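Local coordinates for HD domain protein (PDB 4LRL) that probably hydrolyses deoxyribonucleoside triphosphates such as dGTP to the deoxynucleoside and triphosphate, as an HD-domain enzyme allosterically controlled by bound nucleotides, at residues I70-G82 / Q265-L279. Sequence-based numbering, arbitrary orientation.
Sequences IKQLGTSSFTFHG and QVYFHPVSRGMEVIL. With TTP (thymidine-5'-triphosphate), chain S; DGT (2'-deoxyguanosine-5'-triphosphate), chain R.
Thr79 is turned about its first torsion (chi1 -57°) with OG1 beside its own backbone N and CG2 anti to that nitrogen, which sends the two branches to different residues of 265-279. OG1 meets Ser272 OG at 2.7 Å, a hydrogen bond where either may donate. The methyl CG2 sits squarely over one face of the imidazole of His269, 3.4 Å from the ring centroid, a CH-pi contact; a threonine serves here because it offers a hydroxyl and a methyl from one carbon. Both ring nitrogens have partners: His269 is the N-cap of helix 270-291, ND1 accepting from Val271 N, while NE2 donates to the thymidine triphosphate oxygen O2A at 2.8 Å. The loop 70-82 and the break between helices 249-267 and 270-291 thus form part of the nucleotide sites that lie between subunits of the tetramer, consistent with the allosteric regulation of this HD-domain phosphohydrolase. Thr79 O accepts from the thymidine O3', and dGTP lies alongside, its triphosphate passing Val271; Arg350 and Lys354 of the same chain and Lys38 and Arg68 of the second subunit are among its other partners. The Phe80 ring is sandwiched between TTP C2' and Val266 CG2; phenylalanine suits the place, offering one flat apolar face to the deoxyribose and the other to the valine. A water joins Ser76 OG, Val266 O and Ser272 OG, giving the serine hydroxyls polar partners. From the loop, Thr75 OG1 donates to Ser272 O (3.2 Å) from above the carbonyl plane, on the face opposite Glu276 N. Flexible Met275, bent at chi2 and chi3 (-64° and -72°), lays CE over the Phe78 ring in a CH-pi contact, 3.6 Å from its centroid, and SD stands above the same face at 4.7 Å from the centroid, a Met-aromatic contact.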
loop_
_atom_site.group_PDB
_atom_site.type_symbol
_atom_site.label_atom_id
_atom_site.label_comp_id
_atom_site.label_asym_id
_atom_site.label_seq_id
_atom_site.Cartn_x
_atom_site.Cartn_y
_atom_site.Cartn_z
ATOM N N ILE C 70 -2.062 27.350 -6.025
ATOM C CA ILE C 70 -1.666 27.586 -4.642
ATOM C C ILE C 70 -1.426 26.255 -3.942
ATOM O O ILE C 70 -2.333 25.415 -3.856
ATOM C CB ILE C 70 -2.718 28.438 -3.878
ATOM C CG1 ILE C 70 -2.885 29.813 -4.541
ATOM C CG2 ILE C 70 -2.321 28.602 -2.420
ATOM C CD1 ILE C 70 -3.995 30.674 -3.941
ATOM N N LYS C 71 -0.201 26.055 -3.462
ATOM C CA LYS C 71 0.168 24.809 -2.784
ATOM C C LYS C 71 -0.581 24.686 -1.482
ATOM O O LYS C 71 -0.774 25.677 -0.778
ATOM C CB LYS C 71 1.666 24.734 -2.511
ATOM C CG LYS C 71 2.521 24.309 -3.710
ATOM C CD LYS C 71 3.994 24.138 -3.303
ATOM C CE LYS C 71 4.697 25.484 -3.049
ATOM N NZ LYS C 71 4.598 26.499 -4.178
ATOM N N GLN C 72 -0.995 23.465 -1.170
ATOM C CA GLN C 72 -1.716 23.182 0.064
ATOM C C GLN C 72 -0.810 23.298 1.296
ATOM O O GLN C 72 -1.234 23.796 2.339
ATOM C CB GLN C 72 -2.371 21.787 -0.012
ATOM C CG GLN C 72 -2.941 21.248 1.305
ATOM C CD GLN C 72 -4.295 21.859 1.666
ATOM O OE1 GLN C 72 -4.942 22.497 0.838
ATOM N NE2 GLN C 72 -4.725 21.659 2.903
ATOM N N LEU C 73 0.435 22.850 1.181
ATOM C CA LEU C 73 1.275 22.763 2.379
ATOM C C LEU C 73 2.375 23.812 2.466
ATOM O O LEU C 73 3.221 23.787 3.385
ATOM C CB LEU C 73 1.826 21.356 2.559
ATOM C CG LEU C 73 0.877 20.351 3.203
ATOM C CD1 LEU C 73 1.623 19.037 3.376
ATOM C CD2 LEU C 73 0.324 20.867 4.534
ATOM N N GLY C 74 2.330 24.748 1.526
ATOM C CA GLY C 74 3.238 25.888 1.518
ATOM C C GLY C 74 4.677 25.453 1.380
ATOM O O GLY C 74 5.120 25.068 0.296
ATOM N N THR C 75 5.385 25.484 2.498
ATOM C CA THR C 75 6.813 25.262 2.526
ATOM C C THR C 75 7.169 23.812 2.770
ATOM O O THR C 75 8.335 23.440 2.660
ATOM C CB THR C 75 7.481 26.111 3.624
ATOM O OG1 THR C 75 6.806 25.889 4.865
ATOM C CG2 THR C 75 7.438 27.610 3.264
ATOM N N SER C 76 6.179 22.991 3.096
ATOM C CA SER C 76 6.417 21.575 3.345
ATOM C C SER C 76 7.103 20.831 2.199
ATOM O O SER C 76 7.826 19.871 2.440
ATOM C CB SER C 76 5.130 20.860 3.717
ATOM O OG SER C 76 4.940 20.920 5.121
ATOM N N SER C 77 6.890 21.279 0.969
ATOM C CA SER C 77 7.489 20.624 -0.187
ATOM C C SER C 77 9.022 20.685 -0.157
ATOM O O SER C 77 9.694 19.918 -0.838
ATOM C CB SER C 77 6.938 21.216 -1.485
ATOM O OG SER C 77 7.439 22.526 -1.714
ATOM N N PHE C 78 9.576 21.586 0.645
ATOM C CA PHE C 78 11.032 21.675 0.759
ATOM C C PHE C 78 11.624 20.522 1.586
ATOM O O PHE C 78 12.788 20.129 1.391
ATOM C CB PHE C 78 11.439 23.028 1.332
ATOM C CG PHE C 78 11.218 24.177 0.389
ATOM C CD1 PHE C 78 10.244 25.128 0.653
ATOM C CD2 PHE C 78 11.995 24.312 -0.767
ATOM C CE1 PHE C 78 10.027 26.214 -0.219
ATOM C CE2 PHE C 78 11.790 25.390 -1.650
ATOM C CZ PHE C 78 10.802 26.347 -1.365
ATOM N N THR C 79 10.809 19.971 2.485
ATOM C CA THR C 79 11.232 18.855 3.327
ATOM C C THR C 79 10.670 17.520 2.827
ATOM O O THR C 79 11.348 16.496 2.925
ATOM C CB THR C 79 10.841 19.080 4.802
ATOM O OG1 THR C 79 11.404 20.313 5.259
ATOM C CG2 THR C 79 11.363 17.952 5.679
ATOM N N PHE C 80 9.442 17.549 2.302
ATOM C CA PHE C 80 8.781 16.402 1.684
ATOM C C PHE C 80 8.457 16.787 0.245
ATOM O O PHE C 80 7.422 17.428 -0.011
ATOM C CB PHE C 80 7.481 16.065 2.434
ATOM C CG PHE C 80 7.685 15.715 3.893
ATOM C CD1 PHE C 80 7.872 14.395 4.284
ATOM C CD2 PHE C 80 7.691 16.716 4.872
ATOM C CE1 PHE C 80 8.052 14.067 5.631
ATOM C CE2 PHE C 80 7.884 16.406 6.224
ATOM C CZ PHE C 80 8.066 15.085 6.613
ATOM N N HIS C 81 9.338 16.423 -0.697
ATOM C CA HIS C 81 9.243 16.966 -2.043
ATOM C C HIS C 81 8.059 16.436 -2.867
ATOM O O HIS C 81 7.753 16.950 -3.939
ATOM C CB HIS C 81 10.577 16.853 -2.798
ATOM C CG HIS C 81 10.992 15.450 -3.099
ATOM N ND1 HIS C 81 11.958 14.788 -2.374
ATOM C CD2 HIS C 81 10.576 14.583 -4.051
ATOM C CE1 HIS C 81 12.116 13.571 -2.863
ATOM N NE2 HIS C 81 11.288 13.420 -3.882
ATOM N N GLY C 82 7.381 15.416 -2.365
ATOM C CA GLY C 82 6.127 15.015 -2.989
ATOM C C GLY C 82 4.979 15.977 -2.701
ATOM O O GLY C 82 3.991 15.959 -3.414
ATOM N N GLN C 265 5.471 14.925 12.697
ATOM C CA GLN C 265 6.397 14.457 11.671
ATOM C C GLN C 265 6.437 15.370 10.458
ATOM O O GLN C 265 7.479 15.493 9.808
ATOM C CB GLN C 265 6.046 13.038 11.225
ATOM C CG GLN C 265 6.441 11.973 12.233
ATOM C CD GLN C 265 5.657 10.668 12.079
ATOM O OE1 GLN C 265 5.133 10.357 11.003
ATOM N NE2 GLN C 265 5.581 9.894 13.169
ATOM N N VAL C 266 5.310 16.001 10.151
ATOM C CA VAL C 266 5.212 16.791 8.928
ATOM C C VAL C 266 5.010 18.287 9.195
ATOM O O VAL C 266 5.922 19.080 8.962
ATOM C CB VAL C 266 4.126 16.231 7.971
ATOM C CG1 VAL C 266 3.950 17.128 6.729
ATOM C CG2 VAL C 266 4.476 14.806 7.580
ATOM N N TYR C 267 3.839 18.659 9.706
ATOM C CA TYR C 267 3.481 20.066 9.846
ATOM C C TYR C 267 4.459 20.854 10.715
ATOM O O TYR C 267 4.707 22.026 10.441
ATOM C CB TYR C 267 2.028 20.243 10.348
ATOM C CG TYR C 267 0.973 19.490 9.533
ATOM C CD1 TYR C 267 -0.125 18.903 10.156
ATOM C CD2 TYR C 267 1.086 19.352 8.149
ATOM C CE1 TYR C 267 -1.086 18.211 9.426
ATOM C CE2 TYR C 267 0.132 18.650 7.414
ATOM C CZ TYR C 267 -0.952 18.085 8.065
ATOM O OH TYR C 267 -1.902 17.389 7.347
ATOM N N PHE C 268 5.018 20.212 11.739
ATOM C CA PHE C 268 5.898 20.898 12.683
ATOM C C PHE C 268 7.379 20.787 12.316
ATOM O O PHE C 268 8.231 21.219 13.092
ATOM C CB PHE C 268 5.699 20.381 14.114
ATOM C CG PHE C 268 4.324 20.648 14.693
ATOM C CD1 PHE C 268 3.414 21.488 14.051
ATOM C CD2 PHE C 268 3.957 20.072 15.911
ATOM C CE1 PHE C 268 2.159 21.743 14.604
ATOM C CE2 PHE C 268 2.705 20.320 16.475
ATOM C CZ PHE C 268 1.803 21.155 15.813
ATOM N N HIS C 269 7.683 20.215 11.145
ATOM C CA HIS C 269 9.070 19.954 10.758
ATOM C C HIS C 269 9.920 21.219 10.744
ATOM O O HIS C 269 9.556 22.205 10.096
ATOM C CB HIS C 269 9.172 19.256 9.403
ATOM C CG HIS C 269 10.464 18.524 9.217
ATOM N ND1 HIS C 269 11.660 19.171 8.986
ATOM C CD2 HIS C 269 10.757 17.203 9.274
ATOM C CE1 HIS C 269 12.632 18.278 8.899
ATOM N NE2 HIS C 269 12.109 17.075 9.066
ATOM N N PRO C 270 11.058 21.189 11.461
ATOM C CA PRO C 270 11.961 22.355 11.578
ATOM C C PRO C 270 12.500 22.894 10.249
ATOM O O PRO C 270 12.631 24.101 10.087
ATOM C CB PRO C 270 13.114 21.832 12.439
ATOM C CG PRO C 270 12.537 20.641 13.183
ATOM C CD PRO C 270 11.499 20.049 12.291
ATOM N N VAL C 271 12.829 22.018 9.305
ATOM C CA VAL C 271 13.416 22.490 8.057
ATOM C C VAL C 271 12.360 23.267 7.263
ATOM O O VAL C 271 12.637 24.344 6.747
ATOM C CB VAL C 271 14.046 21.346 7.255
ATOM C CG1 VAL C 271 14.520 21.824 5.906
ATOM C CG2 VAL C 271 15.204 20.735 8.036
ATOM N N SER C 272 11.137 22.749 7.219
ATOM C CA SER C 272 10.038 23.454 6.554
ATOM C C SER C 272 9.787 24.805 7.198
ATOM O O SER C 272 9.568 25.803 6.500
ATOM C CB SER C 272 8.756 22.628 6.600
ATOM O OG SER C 272 9.019 21.329 6.125
ATOM N N ARG C 273 9.802 24.829 8.526
ATOM C CA ARG C 273 9.635 26.070 9.252
ATOM C C ARG C 273 10.813 27.040 9.048
ATOM O O ARG C 273 10.627 28.260 9.088
ATOM C CB ARG C 273 9.386 25.795 10.726
ATOM C CG ARG C 273 8.010 25.189 11.005
ATOM C CD ARG C 273 7.673 25.406 12.453
ATOM N NE ARG C 273 8.181 24.332 13.288
ATOM C CZ ARG C 273 8.498 24.453 14.574
ATOM N NH1 ARG C 273 8.390 25.620 15.202
ATOM N NH2 ARG C 273 8.945 23.389 15.229
ATOM N N GLY C 274 12.004 26.493 8.813
ATOM C CA GLY C 274 13.168 27.282 8.418
ATOM C C GLY C 274 12.963 28.048 7.123
ATOM O O GLY C 274 13.371 29.206 7.005
ATOM N N MET C 275 12.320 27.410 6.147
ATOM C CA MET C 275 12.050 28.064 4.867
ATOM C C MET C 275 10.952 29.122 5.015
ATOM O O MET C 275 10.983 30.173 4.363
ATOM C CB MET C 275 11.681 27.029 3.804
ATOM C CG MET C 275 12.853 26.152 3.369
ATOM S SD MET C 275 14.146 27.112 2.549
ATOM C CE MET C 275 13.358 27.492 0.984
ATOM N N GLU C 276 9.985 28.836 5.880
ATOM C CA GLU C 276 8.906 29.759 6.154
ATOM C C GLU C 276 9.432 31.039 6.810
ATOM O O GLU C 276 8.991 32.142 6.469
ATOM C CB GLU C 276 7.852 29.082 7.027
ATOM C CG GLU C 276 6.545 29.835 7.103
ATOM C CD GLU C 276 6.556 30.958 8.141
ATOM O OE1 GLU C 276 5.808 31.948 7.948
ATOM O OE2 GLU C 276 7.301 30.853 9.148
ATOM N N VAL C 277 10.379 30.895 7.736
ATOM C CA VAL C 277 11.024 32.047 8.352
ATOM C C VAL C 277 11.693 32.929 7.297
ATOM O O VAL C 277 11.574 34.149 7.357
ATOM C CB VAL C 277 12.030 31.645 9.487
ATOM C CG1 VAL C 277 12.890 32.830 9.891
ATOM C CG2 VAL C 277 11.286 31.119 10.715
ATOM N N ILE C 278 12.368 32.319 6.322
ATOM C CA ILE C 278 13.006 33.077 5.248
ATOM C C ILE C 278 11.975 33.796 4.375
ATOM O O ILE C 278 12.134 34.976 4.060
ATOM C CB ILE C 278 13.949 32.187 4.410
ATOM C CG1 ILE C 278 15.301 32.095 5.113
ATOM C CG2 ILE C 278 14.142 32.745 2.982
ATOM C CD1 ILE C 278 15.959 30.785 4.917
ATOM N N LEU C 279 10.913 33.090 4.007
ATOM C CA LEU C 279 9.812 33.698 3.280
ATOM C C LEU C 279 9.208 34.885 4.060
ATOM O O LEU C 279 8.937 35.939 3.481
ATOM C CB LEU C 279 8.737 32.652 2.986
ATOM C CG LEU C 279 7.417 33.085 2.340
ATOM C CD1 LEU C 279 7.639 33.620 0.926
ATOM C CD2 LEU C 279 6.461 31.898 2.313
HETATM P PA TTP S . 15.266 14.459 8.187
HETATM O O1A TTP S . 16.464 14.932 7.407
HETATM O O2A TTP S . 14.403 15.466 8.897
HETATM O O3A TTP S . 15.679 13.335 9.278
HETATM P PB TTP S . 16.716 12.088 9.109
HETATM O O1B TTP S . 16.418 11.369 7.814
HETATM O O2B TTP S . 16.617 11.255 10.368
HETATM O O3B TTP S . 18.216 12.724 8.993
HETATM P PG TTP S . 18.757 14.192 9.468
HETATM O O1G TTP S . 20.240 13.946 9.688
HETATM O O2G TTP S . 17.982 14.525 10.733
HETATM O O3G TTP S . 18.511 15.142 8.318
HETATM O "O5'" TTP S . 14.319 13.653 7.173
HETATM C "C5'" TTP S . 14.711 13.322 5.839
HETATM C "C4'" TTP S . 13.483 12.896 5.047
HETATM O "O4'" TTP S . 12.698 11.999 5.842
HETATM C "C3'" TTP S . 12.608 14.090 4.699
HETATM O "O3'" TTP S . 12.182 14.050 3.342
HETATM C "C2'" TTP S . 11.376 13.941 5.561
HETATM C "C1'" TTP S . 11.353 12.470 5.945
HETATM N N1 TTP S . 10.821 12.319 7.302
HETATM C C2 TTP S . 9.733 11.423 7.558
HETATM O O2 TTP S . 9.223 10.743 6.632
HETATM N N3 TTP S . 9.251 11.301 8.814
HETATM C C4 TTP S . 9.782 12.020 9.823
HETATM O O4 TTP S . 9.308 11.882 10.975
HETATM C C5 TTP S . 10.850 12.908 9.592
HETATM C C5M TTP S . 11.468 13.730 10.705
HETATM C C6 TTP S . 11.356 13.043 8.305
HETATM P PG DGT R . 22.075 18.496 7.151
HETATM O O1G DGT R . 21.721 17.158 7.777
HETATM O O2G DGT R . 23.132 19.270 7.926
HETATM O O3G DGT R . 22.305 18.440 5.649
HETATM O O3B DGT R . 20.777 19.451 7.278
HETATM P PB DGT R . 19.318 18.905 7.642
HETATM O O1B DGT R . 18.985 19.327 9.048
HETATM O O2B DGT R . 19.197 17.456 7.239
HETATM O O3A DGT R . 18.398 19.769 6.653
HETATM P PA DGT R . 18.259 19.559 5.069
HETATM O O1A DGT R . 18.194 20.936 4.471
HETATM O O2A DGT R . 19.227 18.573 4.501
HETATM O "O5'" DGT R . 16.774 18.945 4.931
HETATM C "C5'" DGT R . 16.291 17.865 5.724
HETATM C "C4'" DGT R . 15.585 16.838 4.842
HETATM O "O4'" DGT R . 14.746 17.430 3.836
HETATM C "C3'" DGT R . 16.595 16.027 4.043
HETATM O "O3'" DGT R . 17.256 15.029 4.843
HETATM C "C2'" DGT R . 15.754 15.484 2.894
HETATM C "C1'" DGT R . 14.633 16.513 2.739
HETATM N N9 DGT R . 14.711 17.235 1.445
HETATM C C8 DGT R . 13.699 17.351 0.561
HETATM N N7 DGT R . 14.060 18.076 -0.532
HETATM C C5 DGT R . 15.342 18.442 -0.346
HETATM C C6 DGT R . 16.365 19.210 -1.110
HETATM O O6 DGT R . 16.135 19.733 -2.218
HETATM N N1 DGT R . 17.570 19.360 -0.576
HETATM C C2 DGT R . 17.909 18.832 0.606
HETATM N N2 DGT R . 19.167 19.048 1.040
HETATM N N3 DGT R . 17.040 18.120 1.373
HETATM C C4 DGT R . 15.763 17.888 0.952
HETATM O O HOH W 1 7.132 19.707 6.725
#